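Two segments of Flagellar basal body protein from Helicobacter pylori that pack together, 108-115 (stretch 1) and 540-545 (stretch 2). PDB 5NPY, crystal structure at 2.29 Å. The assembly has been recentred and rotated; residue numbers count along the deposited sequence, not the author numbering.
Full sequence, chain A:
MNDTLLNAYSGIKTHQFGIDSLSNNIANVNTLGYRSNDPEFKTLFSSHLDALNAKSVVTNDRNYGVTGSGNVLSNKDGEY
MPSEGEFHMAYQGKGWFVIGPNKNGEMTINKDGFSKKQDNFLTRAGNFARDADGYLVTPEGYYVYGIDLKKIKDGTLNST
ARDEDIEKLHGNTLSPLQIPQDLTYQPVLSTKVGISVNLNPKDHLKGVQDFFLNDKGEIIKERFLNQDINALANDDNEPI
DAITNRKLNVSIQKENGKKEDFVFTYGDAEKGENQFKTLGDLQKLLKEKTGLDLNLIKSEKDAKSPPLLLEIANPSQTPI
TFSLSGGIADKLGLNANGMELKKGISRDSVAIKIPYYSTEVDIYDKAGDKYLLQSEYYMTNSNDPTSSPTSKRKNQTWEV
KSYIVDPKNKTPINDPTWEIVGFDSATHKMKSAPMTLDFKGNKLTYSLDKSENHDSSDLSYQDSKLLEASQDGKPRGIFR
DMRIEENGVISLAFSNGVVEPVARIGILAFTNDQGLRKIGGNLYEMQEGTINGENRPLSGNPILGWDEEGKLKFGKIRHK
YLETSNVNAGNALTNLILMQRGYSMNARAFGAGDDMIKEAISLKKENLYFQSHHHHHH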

# COMPACT_ATOMS: atom_id res chain seq x y z
N THR A 108 19.00 -14.92 32.59
CA THR A 108 18.38 -15.76 31.63
C THR A 108 17.68 -16.84 32.37
O THR A 108 18.24 -17.41 33.25
CB THR A 108 19.42 -16.39 30.72
OG1 THR A 108 20.11 -15.38 30.01
CG2 THR A 108 18.80 -17.29 29.74
N ILE A 109 16.45 -17.12 32.01
CA ILE A 109 15.68 -18.12 32.69
C ILE A 109 15.35 -19.26 31.78
O ILE A 109 14.65 -19.10 30.82
CB ILE A 109 14.33 -17.55 33.17
CG1 ILE A 109 14.45 -16.14 33.70
CG2 ILE A 109 13.74 -18.44 34.22
CD1 ILE A 109 15.16 -16.02 35.00
N ASN A 110 15.80 -20.45 32.11
CA ASN A 110 15.53 -21.61 31.30
C ASN A 110 14.63 -22.56 32.04
O ASN A 110 14.38 -22.39 33.19
CB ASN A 110 16.83 -22.28 30.94
CG ASN A 110 17.68 -21.44 30.04
OD1 ASN A 110 18.66 -20.88 30.44
ND2 ASN A 110 17.28 -21.36 28.80
N LYS A 111 14.14 -23.58 31.37
CA LYS A 111 13.24 -24.51 32.01
C LYS A 111 13.87 -25.28 33.16
O LYS A 111 13.21 -25.56 34.12
CB LYS A 111 12.62 -25.46 31.01
CG LYS A 111 13.62 -26.30 30.27
CD LYS A 111 13.22 -27.76 30.24
CE LYS A 111 13.88 -28.50 29.10
NZ LYS A 111 15.25 -28.95 29.43
N ASP A 112 15.15 -25.61 33.06
CA ASP A 112 15.83 -26.29 34.14
C ASP A 112 16.34 -25.19 35.06
O ASP A 112 15.57 -24.62 35.80
CB ASP A 112 16.99 -27.12 33.62
CG ASP A 112 17.49 -26.62 32.31
OD1 ASP A 112 18.71 -26.61 32.12
OD2 ASP A 112 16.68 -26.18 31.50
N GLY A 113 17.05 -24.47 34.91
CA GLY A 113 17.62 -23.41 35.71
C GLY A 113 17.51 -22.04 35.12
O GLY A 113 16.54 -21.72 34.49
N PHE A 114 19.09 -21.62 35.46
CA PHE A 114 19.13 -20.25 35.00
C PHE A 114 20.53 -19.72 35.19
O PHE A 114 21.25 -20.22 36.02
CB PHE A 114 18.22 -19.39 35.85
CG PHE A 114 18.56 -19.41 37.30
CD1 PHE A 114 18.99 -18.27 37.92
CD2 PHE A 114 18.46 -20.56 38.02
CE1 PHE A 114 19.30 -18.29 39.25
CE2 PHE A 114 18.77 -20.59 39.35
CZ PHE A 114 19.19 -19.45 39.97
N SER A 115 20.88 -18.66 34.48
CA SER A 115 22.19 -18.06 34.58
C SER A 115 22.12 -16.62 35.03
O SER A 115 21.10 -16.00 34.90
CB SER A 115 22.87 -18.12 33.25
OG SER A 115 23.40 -19.39 33.08
N GLY A 540 12.70 -23.75 44.47
CA GLY A 540 12.63 -24.21 43.10
C GLY A 540 13.28 -23.19 42.18
O GLY A 540 13.60 -22.08 42.61
N ASN A 541 13.48 -23.56 40.92
CA ASN A 541 14.04 -22.64 39.95
C ASN A 541 12.99 -21.59 39.55
O ASN A 541 11.78 -21.85 39.63
CB ASN A 541 14.52 -23.38 38.71
CG ASN A 541 15.79 -24.14 38.97
OD1 ASN A 541 16.61 -23.73 39.78
ND2 ASN A 541 15.96 -25.27 38.27
N PRO A 542 13.43 -20.41 39.11
CA PRO A 542 12.47 -19.35 38.80
C PRO A 542 11.70 -19.69 37.55
O PRO A 542 12.26 -20.19 36.57
CB PRO A 542 13.36 -18.11 38.61
CG PRO A 542 14.65 -18.68 38.12
CD PRO A 542 14.82 -19.98 38.85
N ILE A 543 10.40 -19.43 37.59
CA ILE A 543 9.51 -19.73 36.48
C ILE A 543 9.21 -18.43 35.75
O ILE A 543 8.65 -17.49 36.34
CB ILE A 543 8.22 -20.41 36.98
CG1 ILE A 543 8.55 -21.56 37.93
CG2 ILE A 543 7.37 -20.88 35.81
CD1 ILE A 543 7.39 -21.97 38.82
N LEU A 544 9.60 -18.36 34.48
CA LEU A 544 9.34 -17.19 33.66
C LEU A 544 7.86 -16.85 33.71
O LEU A 544 7.01 -17.73 33.57
CB LEU A 544 9.78 -17.45 32.22
CG LEU A 544 10.24 -16.29 31.34
CD1 LEU A 544 11.52 -15.71 31.89
CD2 LEU A 544 10.45 -16.77 29.91
N GLY A 545 7.56 -15.57 33.92
CA GLY A 545 6.21 -15.16 34.30
C GLY A 545 5.17 -15.36 33.23
O GLY A 545 3.97 -15.39 33.54
O HOH W 1 11.81 -22.23 35.17

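Stretch 1 is a tight hairpin. Its strands, 108-109 and 114-115, are tied by Asn110 N to Gly113 O at 2.8 Å and Ser115 N to Thr108 O at 3.2 Å, with a weak bond from Thr108 N to Ser115 O at 3.3 Å. Stretch 2 runs past the hairpin with its CA atoms 5.6 Å away at Gly113–Asn541 and 6.5 Å away at Ile109–Leu544. The contact buries 330 Å² over both sides, and apolar side chains make much of it.

The central bump is Ile109, whose CA-to-CB bond points toward stretch 2. With chi1 and chi2 both m, its side chain sits between Pro542 and Leu544: CG2 lies 4.0 Å from Pro542 CG and 3.3 Å from Pro542 O, while CG1 comes within 3.5 Å of Leu544 CD1. Ile543, between these two neighbours, points away, as alternation along an extended backbone predicts.

Pro542 also meets the second strand of the hairpin. Its CD lies 3.8 Å from Phe114 CD2 and 4.1 Å from the ring centroid, 24° off the ring normal; this places it over one face, a CH-pi contact in which a proline carbon next to the ring nitrogen, with slightly polarised hydrogens, meets the aromatic electrons. The proline ring thus touches both Ile109 and Phe114.

At the turn, Asn541 reaches toward the hairpin. Its ND2 lies 2.6 Å from Asp112 O and 3.6 Å from Gly113 CA, and its OD1 approaches Phe114 CE2 obliquely at 3.8 Å. The amide therefore spans from the turn to the aromatic ring, with its nitrogen end at the carbonyl oxygen.

One water bridges the backbones, donating to Asn110 O at 3.2 Å and to Pro542 O at 2.5 Å; it links two carbonyls that, both being acceptors, could not bond directly.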